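Long-range contacts in 3-oxoacyl-[acyl-carrier-protein] synthase, mitochondrial (Arabidopsis thaliana, PDB 2IX4), which catalyses the condensation steps of mitochondrial fatty acid synthesis, adding two carbons from malonyl-ACP to a growing acyl chain: residues A[125-130]-A[207-212]; A[213-218]-A[246-251]; A[33-38]-A[60-65]; A[42-47]-A[130-135]; A[91-96]-A[160-165]. All coordinates share one frame; numbering follows the deposited sequence.

How the interactions relate
From the N terminus, interaction 3 comes first: 33-38 pairs with 60-65 and closes a short loop holding helix 47-55. Inside that loop 42-47 reaches forward to helix 127-138, so interaction 4 crosses interaction 3. It also crosses interaction 5, which joins helices 87-102 and 157-166, and interaction 1, with which it shares I130. Interaction 1 joins the start of helix 127-138 to the loop between strand 200-207 and helix 212-220, and crosses interaction 5; none nests. Interaction 2 follows in series, joining helix 212-220 to the loop before strand 251-259. S209 OG touches S214 OG between interactions 1 and 2, I248 O touches A63 N between 2 and 3.

Interaction 1 of 5, residues A[125-130]-A[207-212]; sequences GSICDI and ESSIDA
The backbones of G125-C128 and E207-D211 run side by side, with end-to-end directions 17° apart, and draw nearest at C128 and D211, whose CA atoms are 6.3 Å apart. Direct side-chain touches gather at that end. D211 CB lies 4.1 Å from C128 CB, and the D211 side chain crosses that of I127 at about a right angle, OD1 3.9 Å from I127 CG2. OD1 also takes the hydroxyl of S214, and D211 stands at the N-cap of helix 212-220, just as S126 does for helix 127-138. Both loops leave the ends of adjacent parallel strands, 116-122 and 200-207, of the thiolase-like core, and they meet beside the acyl pocket to which E207 belongs. Water fills in along the whole join. Near the pocket one water donates to G125 O and to E207 OE2, 2.6 Å from each, and accepts from S208 N. At the C128-D211 end another accepts from C128 N and lies 2.6 Å from D211 OD2. The E207 chain bends at chi2 (83°), turning CD toward G125, and OE2 stands 3.6 Å from G125 N. The carboxylate is gripped from outside too, OE1 by G362 N and OE2 by I124 N. G125 has a positive phi (98°), and at its backbone angles a CB would be jammed against the preceding carbonyl.

Interaction 2 of 5, residues A[213-218]-A[246-251]; sequences LSVAGF and FVIGEG. With 6NA (hexanoic acid), chain C.
F218 and F246 meet as a T-shaped pair, the edge of F246 toward the face of F218, with centroids 5.7 Å apart and planes at 71°. This is the tight part of the contact: F246 CZ comes within 3.8 Å of F218 CD1, and I248 CD1 presses within 3.6 Å of F218 CD2. The F246 side chain is placed by a chi1 of 68°, which sets CG between its backbone N and carbonyl carbon. Bound hexanoic acid meets the same F218 ring at its rim, with CG of the acid 3.4 Å from F218 CZ and its CA 3.7 Å from F218 CE1. The ring thus lines the acyl pocket of this condensing enzyme, on the helix that follows strand 200-207. F246, from the loop leading into strand 251-259, also packs edge-to-face on H359, a predicted active-site residue. An alanine in place of F218 would probably open a gap beside the acyl chain and leave F246 CZ and I248 CD1 without the ring they rest on. Toward the start of the helix the fit is looser: I248 CD1 is 4.3 Å from V215 CG2 and 4.2 Å from S214 O. This side is nevertheless buried, and L224 touches both F218 and I248. I150 of the second subunit packs on F218.

Interaction 3 of 5, residues A[33-38]-A[60-65]; sequences RGLTLD and KVAAFV
R33 and A62 form the hydrogen-bonded pair of a two-stranded antiparallel sheet, strands 32-34 and 61-63, and G34 with V61 the non-hydrogen-bonded pair beside it. R33 N donates to A62 O at 3.0 Å, with an N-H...O angle of 172°. In return A62 N donates to R33 O, also at 3.0 Å. Where the strand gives way to loop, L35 N donates to K60 O at 2.7 Å. R33 O and K60 O each receive a CA-H...O contact as well, from V61 CA and G34 CA. On the other edge of strand 61-63, A63 N bonds to I248 O. Beyond the strands V65 N is taken up by E250, K60 N by N229 and K60 NZ by L57 O. Extended from CG to NE, the R33 chain carries its guanidinium over the F64 ring, where it lies flat in a cation-pi stack, with R33 CZ 3.7 Å from the ring centroid and the planes 3° apart. D39 forms a salt bridge with R33 NH1, while NH1 also makes a weak bond to G34 O. L35 meets the F64 ring at its edge: its CD2 lies in the ring plane, 3.6 Å from F64 CZ, and 4.0 Å from A62 CB.

Interaction 4 of 5, residues A[42-47]-A[130-135]; sequences MKSFDE and IVEAAQ
K43 and E132 supply the ionic part of the contact, a salt bridge in which K43 NZ meets the syn lone pair of E132 OE2 at 2.8 Å. Hydrogen bonds tie the turn M42-F45 to both ends of the Q135 amide. Q135 CG is anti to the backbone N (chi1 -171°) and the chain is extended beyond it. S44 OG donates to Q135 OE1 at 2.6 Å, in the carbonyl plane, and Q135 NE2 donates to S44 O at 2.9 Å and to E139. A water donates to S44 OG and lies 2.8 Å from E132 OE2. By stacking, the Q135 amide lies over one face of F45, offset toward the rim, planes 3° apart; the apolar touch is V131 CG1 at the ring edge, 3.8 Å from F45 CE1. An alanine in place of Q135 would probably leave S44 OG and S44 O without these partners and the F45 face without its amide cover. Behind the contact, V131 packs on L213 of helix 212-220, M42 on helix 47-55, and A134 on A134 of the second subunit.

Interaction 5 of 5, residues A[91-96]-A[160-165]; sequences YAVCAA and GHVSMK
V93 and V162 bring together two helices, 87-102 and 157-166, that lie against the central mixed sheet of the thiolase-like fold. The axes of their short segments come within 9.5 Å and cross at -43°, and the contact is apolar. V93 and V162 carry most of it. V162 CB bears two methyls, and chi1 of 173° sets CG1 anti to the backbone N, beside the carbonyl carbon. CG1 meets A96 CB at 4.0 Å. CG2, on the backbone N side, has A96 CB at the same 4.0 Å and V93 CG2 also at 4.0 Å, with A92 O farther off. A96 CB thus faces both methyl tips, and its small side chain probably lets them come close. V162 also touches V118 and I120 of strand 116-122, and A92 and A96 rest on strands of the same sheet, so the two helices share one floor. The V93 and V162 side chains lie alongside each other, pointing opposite ways. H161 contributes its CB, near V93 CG2, and its ring turns elsewhere; it packs on V85 and on I286 of the second subunit. Nearer solvent, K165 crosses V93, its CD reaching 3.9 Å from V93 CG1.

Interaction 1 of 5, residues A[125-130]-A[207-212]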
# COMPACT_ATOMS: atom_id res chain seq x y z
N GLY A 125 -7.95 -5.08 -3.22
CA GLY A 125 -8.11 -4.79 -4.65
C GLY A 125 -9.33 -5.45 -5.25
O GLY A 125 -10.45 -5.18 -4.83
N SER A 126 -9.10 -6.31 -6.23
CA SER A 126 -10.21 -6.97 -6.93
C SER A 126 -9.98 -8.47 -7.10
O SER A 126 -9.52 -8.93 -8.15
CB SER A 126 -10.46 -6.29 -8.28
OG SER A 126 -11.68 -6.73 -8.85
N ILE A 127 -10.30 -9.22 -6.05
CA ILE A 127 -10.17 -10.68 -6.06
C ILE A 127 -11.05 -11.33 -7.14
O ILE A 127 -10.63 -12.30 -7.77
CB ILE A 127 -10.46 -11.31 -4.67
CG1 ILE A 127 -9.42 -10.84 -3.64
CG2 ILE A 127 -10.48 -12.84 -4.74
CD1 ILE A 127 -9.50 -11.52 -2.28
N CYS A 128 -12.25 -10.80 -7.35
CA CYS A 128 -13.19 -11.36 -8.32
C CYS A 128 -12.65 -11.30 -9.75
O CYS A 128 -12.92 -12.19 -10.56
CB CYS A 128 -14.56 -10.67 -8.23
SG CYS A 128 -14.58 -8.92 -8.66
N ASP A 129 -11.89 -10.24 -10.06
CA ASP A 129 -11.24 -10.11 -11.36
C ASP A 129 -10.11 -11.13 -11.53
O ASP A 129 -9.91 -11.65 -12.63
CB ASP A 129 -10.71 -8.69 -11.55
CG ASP A 129 -11.80 -7.72 -11.95
OD1 ASP A 129 -12.59 -8.03 -12.87
OD2 ASP A 129 -11.87 -6.62 -11.35
N ILE A 130 -9.38 -11.40 -10.45
CA ILE A 130 -8.32 -12.42 -10.48
C ILE A 130 -8.91 -13.82 -10.60
O ILE A 130 -8.33 -14.69 -11.26
CB ILE A 130 -7.37 -12.31 -9.26
CG1 ILE A 130 -6.79 -10.90 -9.16
CG2 ILE A 130 -6.24 -13.35 -9.35
CD1 ILE A 130 -6.12 -10.58 -7.83
N GLU A 207 -12.81 -0.19 -0.66
CA GLU A 207 -12.83 -1.64 -0.71
C GLU A 207 -14.13 -2.15 -1.32
O GLU A 207 -15.21 -1.66 -1.01
CB GLU A 207 -12.66 -2.25 0.69
CG GLU A 207 -12.10 -3.67 0.67
CD GLU A 207 -10.59 -3.69 0.55
OE1 GLU A 207 -9.91 -3.32 1.53
OE2 GLU A 207 -10.07 -4.08 -0.52
N SER A 208 -13.99 -3.13 -2.20
CA SER A 208 -15.13 -3.84 -2.75
C SER A 208 -14.73 -5.30 -2.84
O SER A 208 -14.36 -5.79 -3.91
CB SER A 208 -15.51 -3.30 -4.11
OG SER A 208 -16.74 -3.87 -4.52
N SER A 209 -14.80 -5.98 -1.71
CA SER A 209 -14.29 -7.33 -1.61
C SER A 209 -15.36 -8.32 -1.15
O SER A 209 -15.07 -9.28 -0.45
CB SER A 209 -13.07 -7.36 -0.67
OG SER A 209 -12.18 -8.40 -1.03
N ILE A 210 -16.62 -8.08 -1.55
CA ILE A 210 -17.68 -9.06 -1.29
C ILE A 210 -17.85 -9.96 -2.51
O ILE A 210 -18.49 -9.59 -3.50
CB ILE A 210 -19.03 -8.42 -0.87
CG1 ILE A 210 -18.84 -7.46 0.31
CG2 ILE A 210 -20.04 -9.53 -0.51
CD1 ILE A 210 -20.09 -6.67 0.68
N ASP A 211 -17.24 -11.14 -2.43
CA ASP A 211 -17.25 -12.11 -3.52
C ASP A 211 -16.90 -13.48 -2.95
O ASP A 211 -16.46 -13.59 -1.80
CB ASP A 211 -16.25 -11.72 -4.61
CG ASP A 211 -14.86 -11.41 -4.07
OD1 ASP A 211 -14.14 -12.34 -3.65
OD2 ASP A 211 -14.49 -10.22 -4.06
N ALA A 212 -17.09 -14.51 -3.77
CA ALA A 212 -16.94 -15.91 -3.34
C ALA A 212 -15.65 -16.19 -2.57
O ALA A 212 -15.71 -16.69 -1.44
CB ALA A 212 -17.03 -16.83 -4.55
O HOH W 1 -11.43 -4.06 -2.71
O HOH W 2 -11.54 -7.77 -3.99
O HOH W 3 -13.15 -3.97 -6.31
O HOH W 4 -8.87 -2.41 -2.75
O HOH W 5 -13.59 -8.37 -5.57

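Interaction 2 of 5, residues A[213-218]-A[246-251]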
# COMPACT_ATOMS: atom_id res chain seq x y z
N LEU A 213 -14.51 -15.86 -3.17
CA LEU A 213 -13.22 -16.21 -2.58
C LEU A 213 -12.87 -15.38 -1.36
O LEU A 213 -12.23 -15.87 -0.43
CB LEU A 213 -12.11 -16.15 -3.64
CG LEU A 213 -10.82 -16.91 -3.31
CD1 LEU A 213 -11.11 -18.34 -2.84
CD2 LEU A 213 -9.86 -16.89 -4.50
N SER A 214 -13.28 -14.11 -1.36
CA SER A 214 -13.07 -13.23 -0.21
C SER A 214 -13.83 -13.73 1.02
O SER A 214 -13.25 -13.84 2.11
CB SER A 214 -13.51 -11.80 -0.53
OG SER A 214 -12.71 -11.25 -1.55
N VAL A 215 -15.11 -14.03 0.83
CA VAL A 215 -15.95 -14.58 1.90
C VAL A 215 -15.41 -15.93 2.37
O VAL A 215 -15.25 -16.13 3.58
CB VAL A 215 -17.44 -14.69 1.47
CG1 VAL A 215 -18.28 -15.33 2.56
CG2 VAL A 215 -18.01 -13.31 1.13
N ALA A 216 -15.10 -16.82 1.43
CA ALA A 216 -14.54 -18.14 1.76
C ALA A 216 -13.19 -18.04 2.47
O ALA A 216 -12.89 -18.82 3.37
CB ALA A 216 -14.41 -19.00 0.51
N GLY A 217 -12.38 -17.07 2.04
CA GLY A 217 -11.06 -16.84 2.62
C GLY A 217 -11.13 -16.37 4.06
O GLY A 217 -10.48 -16.94 4.93
N PHE A 218 -11.93 -15.34 4.31
CA PHE A 218 -12.14 -14.84 5.67
C PHE A 218 -12.87 -15.83 6.58
O PHE A 218 -12.65 -15.84 7.79
CB PHE A 218 -12.86 -13.49 5.66
CG PHE A 218 -11.97 -12.32 5.35
CD1 PHE A 218 -10.99 -11.90 6.26
CD2 PHE A 218 -12.11 -11.62 4.16
CE1 PHE A 218 -10.17 -10.81 5.97
CE2 PHE A 218 -11.29 -10.53 3.86
CZ PHE A 218 -10.32 -10.13 4.77
N PHE A 246 -16.62 -10.67 12.45
CA PHE A 246 -17.12 -9.50 11.74
C PHE A 246 -17.94 -9.85 10.49
O PHE A 246 -17.96 -10.99 10.04
CB PHE A 246 -16.03 -8.45 11.45
CG PHE A 246 -14.98 -8.89 10.47
CD1 PHE A 246 -15.18 -8.73 9.09
CD2 PHE A 246 -13.76 -9.40 10.91
CE1 PHE A 246 -14.20 -9.10 8.18
CE2 PHE A 246 -12.77 -9.77 10.00
CZ PHE A 246 -12.99 -9.62 8.63
N VAL A 247 -18.64 -8.85 9.97
CA VAL A 247 -19.43 -8.98 8.76
C VAL A 247 -18.75 -8.10 7.73
O VAL A 247 -18.58 -6.91 7.96
CB VAL A 247 -20.89 -8.52 9.00
CG1 VAL A 247 -21.69 -8.57 7.71
CG2 VAL A 247 -21.55 -9.37 10.08
N ILE A 248 -18.35 -8.71 6.60
CA ILE A 248 -17.66 -7.99 5.53
C ILE A 248 -18.58 -6.92 4.96
O ILE A 248 -19.75 -7.19 4.67
CB ILE A 248 -17.16 -8.93 4.40
CG1 ILE A 248 -16.14 -9.94 4.93
CG2 ILE A 248 -16.49 -8.14 3.27
CD1 ILE A 248 -15.65 -10.94 3.89
N GLY A 249 -18.06 -5.71 4.82
CA GLY A 249 -18.78 -4.62 4.18
C GLY A 249 -17.96 -4.06 3.03
O GLY A 249 -16.85 -4.51 2.78
N GLU A 250 -18.51 -3.08 2.32
CA GLU A 250 -17.82 -2.47 1.19
C GLU A 250 -18.13 -0.97 1.12
O GLU A 250 -19.14 -0.51 1.65
CB GLU A 250 -18.25 -3.14 -0.12
CG GLU A 250 -19.75 -3.03 -0.40
CD GLU A 250 -20.14 -3.44 -1.81
OE1 GLU A 250 -19.25 -3.61 -2.67
OE2 GLU A 250 -21.35 -3.60 -2.05
N GLY A 251 -17.25 -0.23 0.46
CA GLY A 251 -17.49 1.19 0.20
C GLY A 251 -16.21 2.00 0.20
O GLY A 251 -15.12 1.45 0.03
CA 6NA C . -8.35 -7.94 7.45
C 6NA C . -8.13 -6.60 8.12
O 6NA C . -7.13 -6.40 8.79
CB 6NA C . -7.57 -7.97 6.15
CG 6NA C . -8.36 -7.34 5.01
CD 6NA C . -7.49 -6.39 4.20
C6 6NA C . -8.29 -5.19 3.74

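Interaction 3 of 5, residues A[33-38]-A[60-65]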
# COMPACT_ATOMS: atom_id res chain seq x y z
N ARG A 33 -27.35 -7.44 5.13
CA ARG A 33 -28.37 -8.36 4.64
C ARG A 33 -27.78 -9.73 4.33
O ARG A 33 -26.56 -9.89 4.32
CB ARG A 33 -29.09 -7.79 3.41
CG ARG A 33 -28.21 -7.59 2.18
CD ARG A 33 -29.07 -7.41 0.93
NE ARG A 33 -28.28 -7.08 -0.25
CZ ARG A 33 -27.64 -7.97 -1.01
NH1 ARG A 33 -27.67 -9.26 -0.70
NH2 ARG A 33 -26.95 -7.56 -2.06
N GLY A 34 -28.64 -10.71 4.09
CA GLY A 34 -28.20 -12.06 3.73
C GLY A 34 -27.61 -12.12 2.32
O GLY A 34 -28.03 -11.38 1.43
N LEU A 35 -26.64 -13.01 2.14
CA LEU A 35 -26.03 -13.24 0.83
C LEU A 35 -26.97 -13.95 -0.13
O LEU A 35 -27.78 -14.77 0.28
CB LEU A 35 -24.75 -14.08 0.97
CG LEU A 35 -23.39 -13.48 1.34
CD1 LEU A 35 -22.33 -14.56 1.18
CD2 LEU A 35 -23.04 -12.27 0.49
N THR A 36 -26.85 -13.61 -1.42
CA THR A 36 -27.52 -14.34 -2.49
C THR A 36 -26.46 -14.85 -3.47
O THR A 36 -25.27 -14.57 -3.29
CB THR A 36 -28.53 -13.46 -3.26
OG1 THR A 36 -27.82 -12.45 -3.98
CG2 THR A 36 -29.52 -12.80 -2.31
N LEU A 37 -26.88 -15.59 -4.50
CA LEU A 37 -25.97 -16.09 -5.53
C LEU A 37 -25.29 -14.97 -6.32
O LEU A 37 -24.12 -15.09 -6.69
CB LEU A 37 -26.68 -17.06 -6.48
CG LEU A 37 -27.13 -18.42 -5.96
CD1 LEU A 37 -27.82 -19.21 -7.06
CD2 LEU A 37 -25.97 -19.22 -5.39
N ASP A 38 -26.04 -13.89 -6.57
CA ASP A 38 -25.52 -12.73 -7.30
C ASP A 38 -24.36 -12.05 -6.58
O ASP A 38 -23.48 -11.46 -7.22
CB ASP A 38 -26.64 -11.71 -7.54
CG ASP A 38 -27.65 -12.16 -8.59
OD1 ASP A 38 -28.84 -11.81 -8.46
OD2 ASP A 38 -27.25 -12.87 -9.54
N LYS A 60 -22.91 -16.01 5.66
CA LYS A 60 -23.85 -15.70 4.58
C LYS A 60 -24.53 -14.34 4.79
O LYS A 60 -25.70 -14.16 4.45
CB LYS A 60 -24.89 -16.82 4.41
CG LYS A 60 -24.29 -18.17 4.00
CD LYS A 60 -25.38 -19.20 3.76
CE LYS A 60 -24.81 -20.55 3.32
NZ LYS A 60 -24.20 -21.31 4.46
N VAL A 61 -23.77 -13.41 5.37
CA VAL A 61 -24.23 -12.04 5.60
C VAL A 61 -23.15 -11.05 5.16
O VAL A 61 -21.96 -11.36 5.24
CB VAL A 61 -24.63 -11.77 7.10
CG1 VAL A 61 -25.85 -12.60 7.50
CG2 VAL A 61 -23.46 -12.04 8.05
N ALA A 62 -23.58 -9.88 4.69
CA ALA A 62 -22.64 -8.84 4.26
C ALA A 62 -23.34 -7.49 4.19
O ALA A 62 -24.57 -7.42 4.14
CB ALA A 62 -22.01 -9.20 2.91
N ALA A 63 -22.55 -6.42 4.18
CA ALA A 63 -23.08 -5.06 4.10
C ALA A 63 -22.76 -4.45 2.75
O ALA A 63 -21.59 -4.23 2.43
CB ALA A 63 -22.53 -4.22 5.22
N PHE A 64 -23.80 -4.16 1.97
CA PHE A 64 -23.66 -3.78 0.57
C PHE A 64 -23.95 -2.31 0.30
O PHE A 64 -24.90 -1.75 0.85
CB PHE A 64 -24.61 -4.61 -0.31
CG PHE A 64 -24.30 -6.08 -0.34
CD1 PHE A 64 -24.87 -6.95 0.59
CD2 PHE A 64 -23.46 -6.60 -1.32
CE1 PHE A 64 -24.59 -8.31 0.56
CE2 PHE A 64 -23.18 -7.96 -1.36
CZ PHE A 64 -23.75 -8.82 -0.41
N VAL A 65 -23.15 -1.71 -0.56
CA VAL A 65 -23.47 -0.40 -1.12
C VAL A 65 -24.73 -0.53 -1.99
O VAL A 65 -24.79 -1.41 -2.85
CB VAL A 65 -22.29 0.14 -1.97
CG1 VAL A 65 -22.74 1.32 -2.84
CG2 VAL A 65 -21.11 0.53 -1.09

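Interaction 4 of 5, residues A[42-47]-A[130-135]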
# COMPACT_ATOMS: atom_id res chain seq x y z
N MET A 42 -19.85 -14.16 -9.48
CA MET A 42 -19.42 -15.28 -10.32
C MET A 42 -20.21 -15.40 -11.62
O MET A 42 -20.60 -16.50 -12.02
CB MET A 42 -19.49 -16.59 -9.52
CG MET A 42 -18.40 -16.74 -8.48
SD MET A 42 -18.64 -18.18 -7.40
CE MET A 42 -18.57 -19.53 -8.57
N LYS A 43 -20.43 -14.27 -12.30
CA LYS A 43 -21.19 -14.26 -13.56
C LYS A 43 -20.60 -15.15 -14.66
O LYS A 43 -21.32 -15.62 -15.53
CB LYS A 43 -21.39 -12.82 -14.07
CG LYS A 43 -20.13 -12.12 -14.55
CD LYS A 43 -20.41 -10.66 -14.90
CE LYS A 43 -19.19 -10.00 -15.53
NZ LYS A 43 -18.04 -9.94 -14.59
N SER A 44 -19.28 -15.37 -14.60
CA SER A 44 -18.58 -16.19 -15.60
C SER A 44 -18.62 -17.69 -15.30
O SER A 44 -18.08 -18.49 -16.07
CB SER A 44 -17.13 -15.72 -15.75
OG SER A 44 -16.38 -15.98 -14.58
N PHE A 45 -19.25 -18.07 -14.19
CA PHE A 45 -19.38 -19.48 -13.81
C PHE A 45 -20.81 -19.97 -14.05
O PHE A 45 -21.76 -19.18 -14.05
CB PHE A 45 -19.00 -19.68 -12.35
CG PHE A 45 -17.54 -19.46 -12.06
CD1 PHE A 45 -17.05 -18.18 -11.78
CD2 PHE A 45 -16.64 -20.53 -12.06
CE1 PHE A 45 -15.70 -17.97 -11.51
CE2 PHE A 45 -15.29 -20.33 -11.79
CZ PHE A 45 -14.82 -19.05 -11.51
N ASP A 46 -20.97 -21.28 -14.24
CA ASP A 46 -22.31 -21.86 -14.41
C ASP A 46 -23.08 -21.90 -13.08
O ASP A 46 -22.49 -21.77 -12.01
CB ASP A 46 -22.26 -23.22 -15.12
CG ASP A 46 -21.56 -24.30 -14.31
OD1 ASP A 46 -21.51 -24.21 -13.06
OD2 ASP A 46 -21.06 -25.27 -14.92
N GLU A 47 -24.40 -22.08 -13.17
CA GLU A 47 -25.26 -22.05 -11.98
C GLU A 47 -24.93 -23.14 -10.96
O GLU A 47 -24.99 -22.89 -9.75
CB GLU A 47 -26.74 -22.13 -12.38
CG GLU A 47 -27.28 -20.86 -13.05
CD GLU A 47 -27.17 -19.63 -12.16
OE1 GLU A 47 -27.61 -19.69 -10.99
OE2 GLU A 47 -26.66 -18.59 -12.64
N ILE A 130 -9.38 -11.40 -10.45
CA ILE A 130 -8.32 -12.42 -10.48
C ILE A 130 -8.91 -13.82 -10.60
O ILE A 130 -8.33 -14.69 -11.26
CB ILE A 130 -7.37 -12.31 -9.26
CG1 ILE A 130 -6.79 -10.90 -9.16
CG2 ILE A 130 -6.24 -13.35 -9.35
CD1 ILE A 130 -6.12 -10.58 -7.83
N VAL A 131 -10.07 -14.03 -9.98
CA VAL A 131 -10.79 -15.31 -10.07
C VAL A 131 -11.25 -15.59 -11.51
O VAL A 131 -11.09 -16.70 -12.02
CB VAL A 131 -11.98 -15.37 -9.07
CG1 VAL A 131 -12.94 -16.51 -9.40
CG2 VAL A 131 -11.47 -15.52 -7.64
N GLU A 132 -11.80 -14.56 -12.16
CA GLU A 132 -12.23 -14.67 -13.56
C GLU A 132 -11.06 -15.01 -14.48
O GLU A 132 -11.20 -15.84 -15.38
CB GLU A 132 -12.92 -13.38 -14.03
CG GLU A 132 -14.32 -13.20 -13.47
CD GLU A 132 -15.17 -12.19 -14.25
OE1 GLU A 132 -14.66 -11.57 -15.21
OE2 GLU A 132 -16.36 -12.03 -13.90
N ALA A 133 -9.91 -14.38 -14.25
CA ALA A 133 -8.70 -14.63 -15.02
C ALA A 133 -8.15 -16.04 -14.78
O ALA A 133 -7.72 -16.72 -15.72
CB ALA A 133 -7.65 -13.58 -14.71
N ALA A 134 -8.17 -16.48 -13.52
CA ALA A 134 -7.70 -17.82 -13.15
C ALA A 134 -8.58 -18.91 -13.76
O ALA A 134 -8.10 -20.01 -14.08
CB ALA A 134 -7.64 -17.96 -11.64
N GLN A 135 -9.87 -18.61 -13.94
CA GLN A 135 -10.81 -19.51 -14.61
C GLN A 135 -10.40 -19.75 -16.06
O GLN A 135 -10.59 -20.85 -16.59
CB GLN A 135 -12.23 -18.95 -14.54
CG GLN A 135 -13.32 -19.89 -15.02
CD GLN A 135 -14.66 -19.20 -15.25
OE1 GLN A 135 -14.77 -17.98 -15.13
NE2 GLN A 135 -15.68 -19.98 -15.57
O HOH W 6 -17.06 -14.41 -12.54

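Interaction 5 of 5, residues A[91-96]-A[160-165]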
# COMPACT_ATOMS: atom_id res chain seq x y z
N TYR A 91 -15.85 3.38 -6.37
CA TYR A 91 -16.28 3.86 -5.05
C TYR A 91 -15.46 5.08 -4.62
O TYR A 91 -16.01 6.07 -4.15
CB TYR A 91 -16.16 2.77 -3.99
CG TYR A 91 -17.12 1.60 -4.13
CD1 TYR A 91 -16.88 0.41 -3.45
CD2 TYR A 91 -18.25 1.67 -4.95
CE1 TYR A 91 -17.74 -0.67 -3.56
CE2 TYR A 91 -19.12 0.59 -5.08
CZ TYR A 91 -18.85 -0.57 -4.38
OH TYR A 91 -19.70 -1.65 -4.49
N ALA A 92 -14.14 4.98 -4.80
CA ALA A 92 -13.21 6.03 -4.41
C ALA A 92 -13.42 7.29 -5.24
O ALA A 92 -13.41 8.39 -4.69
CB ALA A 92 -11.77 5.54 -4.54
N VAL A 93 -13.62 7.13 -6.54
CA VAL A 93 -13.85 8.26 -7.43
C VAL A 93 -15.16 8.96 -7.05
O VAL A 93 -15.21 10.18 -6.97
CB VAL A 93 -13.81 7.86 -8.93
CG1 VAL A 93 -14.23 9.02 -9.83
CG2 VAL A 93 -12.42 7.37 -9.31
N CYS A 94 -16.20 8.16 -6.81
CA CYS A 94 -17.50 8.67 -6.36
C CYS A 94 -17.36 9.50 -5.08
O CYS A 94 -17.84 10.63 -5.00
CB CYS A 94 -18.48 7.51 -6.14
SG CYS A 94 -20.11 8.00 -5.56
N ALA A 95 -16.69 8.92 -4.08
CA ALA A 95 -16.46 9.58 -2.80
C ALA A 95 -15.56 10.81 -2.92
O ALA A 95 -15.81 11.84 -2.28
CB ALA A 95 -15.89 8.60 -1.79
N ALA A 96 -14.52 10.70 -3.75
CA ALA A 96 -13.59 11.81 -3.97
C ALA A 96 -14.28 13.00 -4.62
O ALA A 96 -14.01 14.14 -4.27
CB ALA A 96 -12.39 11.37 -4.79
N GLY A 160 -4.56 6.81 -8.68
CA GLY A 160 -4.26 7.07 -10.09
C GLY A 160 -5.45 7.65 -10.84
O GLY A 160 -5.31 8.65 -11.55
N HIS A 161 -6.61 7.02 -10.67
CA HIS A 161 -7.83 7.46 -11.37
C HIS A 161 -8.37 8.80 -10.87
O HIS A 161 -8.88 9.59 -11.65
CB HIS A 161 -8.91 6.38 -11.28
CG HIS A 161 -8.66 5.20 -12.16
ND1 HIS A 161 -9.28 5.05 -13.38
CD2 HIS A 161 -7.85 4.13 -12.01
CE1 HIS A 161 -8.86 3.92 -13.94
NE2 HIS A 161 -7.99 3.35 -13.13
N VAL A 162 -8.25 9.04 -9.56
CA VAL A 162 -8.65 10.32 -8.97
C VAL A 162 -7.75 11.45 -9.47
O VAL A 162 -8.24 12.47 -9.95
CB VAL A 162 -8.70 10.25 -7.41
CG1 VAL A 162 -8.95 11.64 -6.80
CG2 VAL A 162 -9.79 9.28 -6.95
N SER A 163 -6.43 11.26 -9.38
CA SER A 163 -5.47 12.26 -9.85
C SER A 163 -5.66 12.60 -11.32
O SER A 163 -5.62 13.77 -11.70
CB SER A 163 -4.03 11.80 -9.59
OG SER A 163 -3.76 10.59 -10.28
N MET A 164 -5.86 11.57 -12.14
CA MET A 164 -6.13 11.74 -13.58
C MET A 164 -7.38 12.56 -13.86
O MET A 164 -7.38 13.43 -14.74
CB MET A 164 -6.27 10.38 -14.26
CG MET A 164 -4.97 9.71 -14.66
SD MET A 164 -5.25 8.07 -15.38
CE MET A 164 -6.20 8.49 -16.84
N LYS A 165 -8.46 12.27 -13.13
CA LYS A 165 -9.75 12.92 -13.37
C LYS A 165 -9.68 14.44 -13.15
O LYS A 165 -10.27 15.21 -13.90
CB LYS A 165 -10.85 12.30 -12.50
CG LYS A 165 -12.25 12.84 -12.77
CD LYS A 165 -13.31 12.09 -11.98
CE LYS A 165 -14.68 12.77 -12.05
NZ LYS A 165 -15.23 12.81 -13.45